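PDB 5VOL: putative esterase from Bacteroides intestinalis DSM 17393, which probably hydrolyses ferulic acid esters of arabinoxylan as a carbohydrate esterase family 1 enzyme, and binds calcium ions. Local coordinates for residues C[224-229]-C[243-248]; C[144-149]-C[159-164]; C[215-220]-C[230-235]; C[166-171]-C[185-190]. All coordinates share one frame; numbering follows the deposited sequence.

Contact 1 (C[224-229]-C[243-248]); sequences FLLDRN and CQFRVR. With CA (calcium ion), chain B.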
# COMPACT_ATOMS: atom_id res chain seq x y z
N PHE C 224 -18.58 13.55 -2.76
CA PHE C 224 -19.84 14.17 -2.33
C PHE C 224 -20.79 13.14 -1.72
O PHE C 224 -21.73 13.51 -1.03
CB PHE C 224 -20.51 14.92 -3.50
CG PHE C 224 -21.23 14.02 -4.48
CD1 PHE C 224 -20.55 13.05 -5.19
CD2 PHE C 224 -22.59 14.19 -4.72
CE1 PHE C 224 -21.22 12.24 -6.11
CE2 PHE C 224 -23.25 13.38 -5.64
CZ PHE C 224 -22.56 12.40 -6.33
N LEU C 225 -20.52 11.85 -1.93
CA LEU C 225 -21.34 10.81 -1.31
C LEU C 225 -20.74 10.25 -0.01
O LEU C 225 -21.27 9.29 0.55
CB LEU C 225 -21.59 9.66 -2.30
CG LEU C 225 -22.64 9.95 -3.38
CD1 LEU C 225 -22.68 8.88 -4.46
CD2 LEU C 225 -24.01 10.07 -2.71
N LEU C 226 -19.66 10.86 0.48
CA LEU C 226 -19.03 10.38 1.72
C LEU C 226 -20.01 10.40 2.89
O LEU C 226 -20.10 9.44 3.65
CB LEU C 226 -17.78 11.21 2.06
CG LEU C 226 -17.10 10.83 3.39
CD1 LEU C 226 -16.59 9.40 3.39
CD2 LEU C 226 -15.95 11.77 3.73
N ASP C 227 -20.76 11.49 3.03
CA ASP C 227 -21.63 11.63 4.20
C ASP C 227 -22.70 10.54 4.27
O ASP C 227 -23.00 10.03 5.37
CB ASP C 227 -22.26 13.03 4.21
CG ASP C 227 -21.30 14.10 4.72
OD1 ASP C 227 -20.14 13.76 5.05
OD2 ASP C 227 -21.70 15.28 4.79
N ARG C 228 -23.27 10.15 3.13
CA ARG C 228 -24.27 9.08 3.13
C ARG C 228 -23.65 7.71 3.40
O ARG C 228 -24.30 6.83 3.97
CB ARG C 228 -25.02 9.03 1.80
CG ARG C 228 -25.91 10.24 1.54
CD ARG C 228 -26.87 10.49 2.67
NE ARG C 228 -27.93 11.43 2.28
CZ ARG C 228 -28.55 12.25 3.12
NH1 ARG C 228 -28.22 12.26 4.41
NH2 ARG C 228 -29.49 13.07 2.67
N ASN C 229 -22.42 7.50 2.94
CA ASN C 229 -21.76 6.21 3.17
C ASN C 229 -21.41 6.09 4.64
O ASN C 229 -21.44 5.00 5.22
CB ASN C 229 -20.52 6.06 2.28
CG ASN C 229 -20.86 5.57 0.91
OD1 ASN C 229 -21.10 4.38 0.71
ND2 ASN C 229 -20.96 6.49 -0.05
N CYS C 243 -19.10 -4.99 9.16
CA CYS C 243 -18.91 -4.24 7.93
C CYS C 243 -17.51 -3.60 7.93
O CYS C 243 -17.13 -2.99 8.92
CB CYS C 243 -20.00 -3.16 7.80
SG CYS C 243 -20.04 -2.27 6.23
N GLN C 244 -16.76 -3.74 6.84
CA GLN C 244 -15.51 -2.98 6.71
C GLN C 244 -15.81 -1.61 6.11
O GLN C 244 -16.65 -1.50 5.21
CB GLN C 244 -14.50 -3.72 5.82
CG GLN C 244 -14.06 -5.08 6.34
CD GLN C 244 -13.40 -5.01 7.71
OE1 GLN C 244 -12.64 -4.09 7.99
NE2 GLN C 244 -13.71 -5.97 8.57
N PHE C 245 -15.13 -0.59 6.60
CA PHE C 245 -15.29 0.77 6.07
C PHE C 245 -13.90 1.34 5.79
O PHE C 245 -13.03 1.29 6.65
CB PHE C 245 -16.06 1.64 7.07
CG PHE C 245 -16.41 3.03 6.56
CD1 PHE C 245 -16.88 3.22 5.27
CD2 PHE C 245 -16.28 4.14 7.38
CE1 PHE C 245 -17.21 4.51 4.80
CE2 PHE C 245 -16.61 5.43 6.93
CZ PHE C 245 -17.07 5.61 5.64
N ARG C 246 -13.67 1.81 4.56
CA ARG C 246 -12.43 2.52 4.24
C ARG C 246 -12.74 3.88 3.65
O ARG C 246 -13.56 3.99 2.76
CB ARG C 246 -11.56 1.74 3.25
CG ARG C 246 -11.30 0.27 3.65
CD ARG C 246 -10.28 0.11 4.79
NE ARG C 246 -10.13 -1.32 5.06
CZ ARG C 246 -10.84 -1.98 5.96
NH1 ARG C 246 -11.72 -1.35 6.72
NH2 ARG C 246 -10.66 -3.29 6.11
N VAL C 247 -12.04 4.90 4.13
CA VAL C 247 -12.08 6.20 3.49
C VAL C 247 -10.65 6.44 3.03
O VAL C 247 -9.77 6.64 3.86
CB VAL C 247 -12.56 7.30 4.44
CG1 VAL C 247 -12.50 8.68 3.76
CG2 VAL C 247 -13.98 6.98 4.97
N ARG C 248 -10.43 6.35 1.73
CA ARG C 248 -9.11 6.58 1.16
C ARG C 248 -9.04 7.97 0.54
O ARG C 248 -10.06 8.65 0.43
CB ARG C 248 -8.79 5.51 0.13
CG ARG C 248 -8.89 4.10 0.71
CD ARG C 248 -8.53 3.04 -0.32
NE ARG C 248 -9.57 2.81 -1.31
CZ ARG C 248 -9.46 3.06 -2.61
NH1 ARG C 248 -8.34 3.59 -3.10
NH2 ARG C 248 -10.46 2.78 -3.43
CA CA B . -12.35 -3.05 10.18
O HOH W 1 -14.88 -3.37 10.60
O HOH W 2 -12.03 -5.31 11.19
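F245 and V247 of 243-248 point toward L226 and N229 in the first turn of helix 226-238, a mainly apolar meeting beside a calcium site. At C243 the backbone O accepts from a water that also ligates the calcium ion. Q244 takes no part in the helix contact; its OE1 binds the calcium ion at 2.4 Å, and D221, D222 and D249 of the second subunit bind it too, so the metal bridges two chains. The F245 ring brings CE1 to 4.3 Å from N229 O and CZ to 4.4 Å from L226 CD1. R246 grips Q244 OE1 with two nitrogens, NH2 at 2.8 Å from above the carbonyl plane and NH1 at 3.2 Å in that plane, on a lone pair. Its NH1 also reaches F245 O at 2.9 Å, which fixes the guanidinium. A leucine in place of R246 would probably leave the metal-binding amide of Q244 freer to turn. L226, with CG anti to its backbone N (chi1 177°), brings CD1 to 3.9 Å from V247 CG2. The pair closes the right-handed beta-alpha-beta unit of strand 214-218, helix 226-238 and strand 244-246, the outermost strand of the sheet within this chain.

Contact 2 (C[144-149]-C[159-164]); sequences GATNYG and VYAMSA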
# COMPACT_ATOMS: atom_id res chain seq x y z
N GLY C 144 -27.05 0.14 -6.02
CA GLY C 144 -27.67 -1.04 -6.57
C GLY C 144 -27.14 -2.32 -5.93
O GLY C 144 -27.90 -3.20 -5.53
N ALA C 145 -25.82 -2.41 -5.83
CA ALA C 145 -25.18 -3.58 -5.25
C ALA C 145 -25.63 -3.77 -3.79
O ALA C 145 -25.99 -4.86 -3.38
CB ALA C 145 -23.65 -3.43 -5.34
N THR C 146 -25.61 -2.69 -3.03
CA THR C 146 -25.93 -2.74 -1.62
C THR C 146 -27.39 -3.14 -1.38
O THR C 146 -27.66 -4.03 -0.57
CB THR C 146 -25.63 -1.38 -0.96
OG1 THR C 146 -24.22 -1.11 -1.04
CG2 THR C 146 -26.03 -1.39 0.50
N ASN C 147 -28.33 -2.51 -2.08
CA ASN C 147 -29.74 -2.81 -1.85
C ASN C 147 -30.12 -4.19 -2.38
O ASN C 147 -30.96 -4.86 -1.80
CB ASN C 147 -30.65 -1.72 -2.47
CG ASN C 147 -32.08 -1.77 -1.94
OD1 ASN C 147 -33.03 -1.79 -2.72
ND2 ASN C 147 -32.25 -1.83 -0.61
N TYR C 148 -29.48 -4.64 -3.45
CA TYR C 148 -29.66 -6.02 -3.91
C TYR C 148 -29.22 -7.00 -2.82
O TYR C 148 -29.88 -8.02 -2.56
CB TYR C 148 -28.85 -6.31 -5.18
CG TYR C 148 -29.47 -5.91 -6.50
CD1 TYR C 148 -30.59 -5.09 -6.58
CD2 TYR C 148 -28.92 -6.38 -7.70
CE1 TYR C 148 -31.15 -4.74 -7.83
CE2 TYR C 148 -29.46 -6.04 -8.93
CZ TYR C 148 -30.57 -5.23 -9.00
OH TYR C 148 -31.07 -4.91 -10.25
N GLY C 149 -28.09 -6.69 -2.19
CA GLY C 149 -27.57 -7.55 -1.14
C GLY C 149 -28.49 -7.52 0.07
O GLY C 149 -28.66 -8.52 0.76
N VAL C 159 -20.93 -8.11 -0.58
CA VAL C 159 -21.18 -6.85 -1.28
C VAL C 159 -19.99 -5.90 -1.10
O VAL C 159 -19.55 -5.66 0.02
CB VAL C 159 -22.45 -6.15 -0.75
CG1 VAL C 159 -22.65 -4.78 -1.43
CG2 VAL C 159 -23.69 -7.03 -0.96
N TYR C 160 -19.48 -5.36 -2.20
CA TYR C 160 -18.43 -4.35 -2.14
C TYR C 160 -18.97 -3.07 -2.78
O TYR C 160 -19.12 -2.99 -3.98
CB TYR C 160 -17.16 -4.81 -2.87
CG TYR C 160 -15.95 -3.95 -2.60
CD1 TYR C 160 -15.81 -2.68 -3.17
CD2 TYR C 160 -14.92 -4.41 -1.77
CE1 TYR C 160 -14.68 -1.89 -2.91
CE2 TYR C 160 -13.80 -3.63 -1.50
CZ TYR C 160 -13.68 -2.37 -2.07
OH TYR C 160 -12.56 -1.62 -1.80
N ALA C 161 -19.24 -2.07 -1.95
CA ALA C 161 -19.88 -0.83 -2.38
C ALA C 161 -18.86 0.31 -2.55
O ALA C 161 -18.29 0.74 -1.56
CB ALA C 161 -20.94 -0.43 -1.36
N MET C 162 -18.64 0.79 -3.78
CA MET C 162 -17.67 1.87 -4.04
C MET C 162 -18.34 3.21 -4.24
O MET C 162 -19.18 3.33 -5.13
CB MET C 162 -16.85 1.59 -5.31
CG MET C 162 -16.27 0.19 -5.44
SD MET C 162 -15.68 -0.01 -7.12
CE MET C 162 -15.16 -1.72 -7.05
N SER C 163 -17.96 4.20 -3.43
CA SER C 163 -18.48 5.57 -3.57
C SER C 163 -19.99 5.54 -3.77
O SER C 163 -20.52 6.19 -4.68
CB SER C 163 -17.82 6.27 -4.74
OG SER C 163 -16.41 6.05 -4.77
N ALA C 164 -20.68 4.75 -2.94
CA ALA C 164 -22.01 4.26 -3.28
C ALA C 164 -23.10 5.31 -3.11
O ALA C 164 -23.03 6.14 -2.22
CB ALA C 164 -22.35 3.03 -2.43
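V159 carries much of the tight part of this contact, its two methyls set against the backbone of helix 140-151. With CG1 anti to the backbone N (chi1 177°), that branch lies 3.9 Å from both T146 CA and A145 O, while CG2 sits 3.9 Å from G149 CA. Glycine matters there: a beta carbon at G149 would run into V159 CG2. A161 CB belongs to the tight part too, meeting T146 OG1 at 3.4 Å. Past A161 the fit loosens: the A164 side chain comes no closer than 4.8 Å to the helix segment and buries little against it, though this end is still inside the protein. The helix axis passes 7.8 Å from that of the strand at 150°, the nearly antiparallel return of a beta-alpha-beta crossover, in a position consistent with the helix after the nucleophile elbow of the alpha/beta-hydrolase fold. An alanine in place of V159 would lose both branches and would probably open a gap against T146 and G149. T146 OG1 is hydrogen-bonded to G142 O one turn back in its own helix, so the contact across the two segments is van der Waals fit of methyls against helix backbone and a hydroxyl already bonded.

Contact 3 (C[215-220]-C[230-235]); sequences WFVDCG and IEFYQA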
# COMPACT_ATOMS: atom_id res chain seq x y z
N TRP C 215 -19.88 -7.42 4.10
CA TRP C 215 -20.00 -6.06 3.56
C TRP C 215 -18.68 -5.28 3.58
O TRP C 215 -17.95 -5.32 4.56
CB TRP C 215 -21.05 -5.26 4.34
CG TRP C 215 -22.37 -5.96 4.50
CD1 TRP C 215 -22.71 -6.84 5.47
CD2 TRP C 215 -23.54 -5.79 3.68
NE1 TRP C 215 -24.02 -7.24 5.31
CE2 TRP C 215 -24.55 -6.62 4.22
CE3 TRP C 215 -23.83 -5.02 2.54
CZ2 TRP C 215 -25.83 -6.71 3.65
CZ3 TRP C 215 -25.11 -5.11 1.98
CH2 TRP C 215 -26.09 -5.96 2.54
N PHE C 216 -18.40 -4.56 2.50
CA PHE C 216 -17.21 -3.72 2.41
C PHE C 216 -17.63 -2.38 1.80
O PHE C 216 -18.15 -2.35 0.69
CB PHE C 216 -16.13 -4.41 1.57
CG PHE C 216 -14.71 -3.93 1.83
CD1 PHE C 216 -14.34 -2.61 1.57
CD2 PHE C 216 -13.75 -4.82 2.31
CE1 PHE C 216 -13.03 -2.18 1.79
CE2 PHE C 216 -12.44 -4.39 2.53
CZ PHE C 216 -12.07 -3.07 2.28
N VAL C 217 -17.43 -1.29 2.53
CA VAL C 217 -17.79 0.05 2.06
C VAL C 217 -16.53 0.90 1.89
O VAL C 217 -15.73 1.06 2.82
CB VAL C 217 -18.76 0.72 3.04
CG1 VAL C 217 -19.04 2.16 2.62
CG2 VAL C 217 -20.06 -0.11 3.11
N ASP C 218 -16.37 1.46 0.69
CA ASP C 218 -15.12 2.12 0.29
C ASP C 218 -15.45 3.45 -0.41
O ASP C 218 -16.01 3.42 -1.50
CB ASP C 218 -14.34 1.19 -0.65
CG ASP C 218 -12.99 1.72 -1.05
OD1 ASP C 218 -12.47 2.69 -0.45
OD2 ASP C 218 -12.41 1.11 -1.99
N CYS C 219 -15.10 4.58 0.21
CA CYS C 219 -15.50 5.91 -0.31
C CYS C 219 -14.48 7.00 0.06
O CYS C 219 -14.02 7.06 1.20
CB CYS C 219 -16.88 6.30 0.23
SG CYS C 219 -17.56 7.86 -0.46
N GLY C 220 -14.13 7.84 -0.91
CA GLY C 220 -13.03 8.78 -0.76
C GLY C 220 -13.32 9.97 0.13
O GLY C 220 -14.47 10.39 0.26
N ILE C 230 -21.09 7.22 5.25
CA ILE C 230 -20.82 7.27 6.68
C ILE C 230 -22.08 6.88 7.45
O ILE C 230 -22.02 6.09 8.39
CB ILE C 230 -20.33 8.67 7.11
CG1 ILE C 230 -18.86 8.86 6.68
CG2 ILE C 230 -20.49 8.84 8.61
CD1 ILE C 230 -18.31 10.28 6.91
N GLU C 231 -23.22 7.44 7.05
CA GLU C 231 -24.48 7.11 7.72
C GLU C 231 -24.80 5.63 7.58
O GLU C 231 -25.30 5.00 8.51
CB GLU C 231 -25.65 7.94 7.15
CG GLU C 231 -25.55 9.42 7.37
CD GLU C 231 -26.66 10.16 6.62
OE1 GLU C 231 -27.78 9.61 6.51
OE2 GLU C 231 -26.41 11.27 6.13
N PHE C 232 -24.54 5.08 6.40
CA PHE C 232 -24.76 3.66 6.21
C PHE C 232 -23.87 2.85 7.15
O PHE C 232 -24.33 1.92 7.83
CB PHE C 232 -24.49 3.26 4.76
CG PHE C 232 -24.55 1.78 4.53
CD1 PHE C 232 -25.75 1.16 4.23
CD2 PHE C 232 -23.40 1.01 4.61
CE1 PHE C 232 -25.80 -0.21 4.02
CE2 PHE C 232 -23.45 -0.35 4.39
CZ PHE C 232 -24.64 -0.96 4.09
N TYR C 233 -22.59 3.20 7.20
CA TYR C 233 -21.67 2.45 8.05
C TYR C 233 -22.07 2.57 9.52
O TYR C 233 -22.15 1.57 10.23
CB TYR C 233 -20.22 2.92 7.87
CG TYR C 233 -19.29 2.16 8.79
CD1 TYR C 233 -19.20 0.76 8.71
CD2 TYR C 233 -18.54 2.81 9.76
CE1 TYR C 233 -18.38 0.05 9.57
CE2 TYR C 233 -17.72 2.11 10.62
CZ TYR C 233 -17.65 0.73 10.52
OH TYR C 233 -16.83 0.03 11.38
N GLN C 234 -22.33 3.79 9.98
CA GLN C 234 -22.75 4.01 11.36
C GLN C 234 -24.01 3.19 11.69
O GLN C 234 -24.05 2.54 12.74
CB GLN C 234 -22.99 5.50 11.61
CG GLN C 234 -21.66 6.29 11.69
CD GLN C 234 -21.85 7.79 11.78
OE1 GLN C 234 -22.79 8.35 11.20
NE2 GLN C 234 -20.95 8.45 12.51
N ALA C 235 -24.99 3.17 10.80
CA ALA C 235 -26.19 2.34 11.01
C ALA C 235 -25.85 0.85 11.11
O ALA C 235 -26.36 0.15 11.98
CB ALA C 235 -27.21 2.57 9.91
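The F232 ring has W215 at its edge, with W215 CE3 near the phenyl plane and 4.4 Å from F232 CZ. V217 comes closer, its CG2 branch 3.6 Å from F232 CE2 and 3.8 Å from F232 CD2, the closest approach between the two segments. F232 CG is anti to the backbone N (chi1 173°), which extends the ring to the strand, where CE2 meets V217 and CZ meets W215. On V217 the touching branch is the one anti to the carbonyl carbon. W215 and V217 both face the helix, while F216 between them faces the other way and stacks on Y160. Strand 214-218 and helix 226-238 are the first two elements of a beta-alpha-beta unit in the alpha/beta-hydrolase sheet, and the helix lies across the same side as helix 140-151, whose T146 and Q150 touch both W215 and F232. The backbones stay well apart, V217 CA and Y233 CA being the nearest pair at 7.5 Å, and the F232 ring spans the distance. W215 NE1, at the polar edge of the indole, is hydrogen-bonded to L210 O.

Contact 4 (C[166-171]-C[185-190]); sequences MSIPEQ and ILTRSV. With IPA (isopropyl alcohol), chain R.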
# COMPACT_ATOMS: atom_id res chain seq x y z
N MET C 166 -25.87 5.46 -1.53
CA MET C 166 -26.60 4.76 -0.47
C MET C 166 -27.98 5.40 -0.28
O MET C 166 -28.93 4.75 0.12
CB MET C 166 -25.82 4.80 0.84
CG MET C 166 -24.51 4.00 0.81
SD MET C 166 -24.75 2.28 0.28
CE MET C 166 -23.21 1.53 0.88
N SER C 167 -28.03 6.70 -0.54
CA SER C 167 -29.27 7.47 -0.55
C SER C 167 -28.95 8.79 -1.24
O SER C 167 -27.78 9.07 -1.50
CB SER C 167 -29.81 7.72 0.86
OG SER C 167 -28.90 8.46 1.66
N ILE C 168 -29.97 9.59 -1.53
CA ILE C 168 -29.73 10.90 -2.15
C ILE C 168 -28.97 11.81 -1.21
O ILE C 168 -29.39 12.01 -0.07
CB ILE C 168 -31.06 11.59 -2.54
CG1 ILE C 168 -31.90 10.67 -3.42
CG2 ILE C 168 -30.77 12.92 -3.24
CD1 ILE C 168 -31.28 10.36 -4.76
N PRO C 169 -27.86 12.39 -1.68
CA PRO C 169 -27.06 13.32 -0.87
C PRO C 169 -27.82 14.60 -0.56
O PRO C 169 -28.66 14.99 -1.36
CB PRO C 169 -25.84 13.61 -1.75
CG PRO C 169 -26.31 13.36 -3.14
CD PRO C 169 -27.32 12.25 -3.05
N GLU C 170 -27.55 15.23 0.58
CA GLU C 170 -28.21 16.49 0.90
C GLU C 170 -27.83 17.58 -0.10
O GLU C 170 -28.59 18.53 -0.32
CB GLU C 170 -27.86 16.93 2.33
CG GLU C 170 -28.10 15.83 3.36
CD GLU C 170 -28.32 16.38 4.76
OE1 GLU C 170 -28.50 17.61 4.90
OE2 GLU C 170 -28.31 15.57 5.72
N GLN C 171 -26.65 17.45 -0.70
CA GLN C 171 -26.22 18.37 -1.75
C GLN C 171 -25.53 17.62 -2.89
O GLN C 171 -24.82 16.64 -2.66
CB GLN C 171 -25.27 19.43 -1.18
CG GLN C 171 -24.82 20.45 -2.21
CD GLN C 171 -23.82 21.44 -1.65
OE1 GLN C 171 -23.41 21.35 -0.49
NE2 GLN C 171 -23.42 22.41 -2.47
N ILE C 185 -37.80 9.74 -11.97
CA ILE C 185 -38.26 8.42 -11.59
C ILE C 185 -37.14 7.68 -10.83
O ILE C 185 -37.37 7.04 -9.81
CB ILE C 185 -38.72 7.62 -12.83
CG1 ILE C 185 -39.93 8.33 -13.49
CG2 ILE C 185 -39.08 6.22 -12.44
CD1 ILE C 185 -40.42 7.70 -14.79
N LEU C 186 -35.92 7.79 -11.35
CA LEU C 186 -34.76 7.20 -10.68
C LEU C 186 -34.60 7.78 -9.29
O LEU C 186 -34.39 7.05 -8.32
CB LEU C 186 -33.48 7.43 -11.50
CG LEU C 186 -32.17 7.10 -10.76
CD1 LEU C 186 -32.17 5.64 -10.32
CD2 LEU C 186 -30.96 7.43 -11.62
N THR C 187 -34.73 9.09 -9.19
CA THR C 187 -34.56 9.79 -7.92
C THR C 187 -35.52 9.25 -6.87
O THR C 187 -35.10 8.88 -5.77
CB THR C 187 -34.73 11.30 -8.10
OG1 THR C 187 -33.68 11.77 -8.95
CG2 THR C 187 -34.62 12.02 -6.76
N ARG C 188 -36.80 9.14 -7.23
CA ARG C 188 -37.79 8.57 -6.31
C ARG C 188 -37.45 7.14 -5.92
O ARG C 188 -37.61 6.76 -4.77
CB ARG C 188 -39.20 8.61 -6.92
CG ARG C 188 -39.74 10.02 -7.15
CD ARG C 188 -41.27 9.99 -7.35
NE ARG C 188 -41.71 9.16 -8.48
CZ ARG C 188 -41.84 9.60 -9.73
NH1 ARG C 188 -41.53 10.86 -10.04
NH2 ARG C 188 -42.26 8.77 -10.68
N SER C 189 -37.01 6.35 -6.90
CA SER C 189 -36.65 4.94 -6.67
C SER C 189 -35.50 4.79 -5.66
O SER C 189 -35.51 3.89 -4.83
CB SER C 189 -36.27 4.27 -8.00
OG SER C 189 -35.97 2.89 -7.82
N VAL C 190 -34.53 5.70 -5.75
CA VAL C 190 -33.37 5.67 -4.86
C VAL C 190 -33.81 6.01 -3.44
O VAL C 190 -33.37 5.40 -2.47
CB VAL C 190 -32.28 6.63 -5.34
CG1 VAL C 190 -31.19 6.81 -4.27
CG2 VAL C 190 -31.69 6.10 -6.62
C1 IPA R . -28.20 11.81 -7.92
C2 IPA R . -29.53 11.54 -8.63
C3 IPA R . -30.07 10.14 -8.38
O2 IPA R . -30.50 12.46 -8.17
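The backbone runs extended at S167 (phi/psi -165°/171°) past the C-terminal half of helix 182-192, bringing S167 CA to 6.2 Å from V190 CA. This is a connection outside the central sheet of the alpha/beta-hydrolase fold: the chain leaves strand 158-162, passes through 166-171 as irregular loop and then folds back as the helix. I168 does most of the touching. Its CG1 lies anti to the carbonyl carbon (chi1 -53°), and a second bend at chi2 carries CD1 over to V190, whose CG1 it meets at 3.6 Å. The two side chains pass at a slant, and I168 CG1 is a little farther from V190 CG1, at 4.0 Å. One turn earlier in the helix, T187 offers I168 CD1 its backbone O and its CG2, both at 4.2 Å. S167 takes part through its backbone, with CA 4.2 Å from V190 CG1. On the loop side, I168 O accepts from R228 NE, which ties the segment to helix 226-238, while M166 turns away from helix 182-192 toward N229 and F232. T187 OG1 is hydrogen-bonded to I183 O within its own helix. An isopropanol molecule, probably from the crystallisation liquor, sits beside the pair: its C3 is 3.8 Å from I168 CD1, and its O2 gives T187 OG1 a weak hydrogen bond of 3.3 Å.

From the N terminus, contact 2 comes first, closing the connection of residues 150-158 between helix 140-151 and strand 158-162. Contact 4 follows in series and closes the excursion of residues 172-184 that brings helix 182-192 back onto the loop leaving that strand. Contacts 3 and 1 then cross, their segments alternating from 215 to 248: contact 1 uses the first turn of helix 226-238 and contact 3 the turns that follow, and the two neighbouring strands are hydrogen-bonded through V217. M166 joins the groups, its CE touching T146 and A161 of contact 2 and V217 and F232 of contact 3. R228 and N229 link contact 1 to contacts 4 and 2 through I168 O and A164 O.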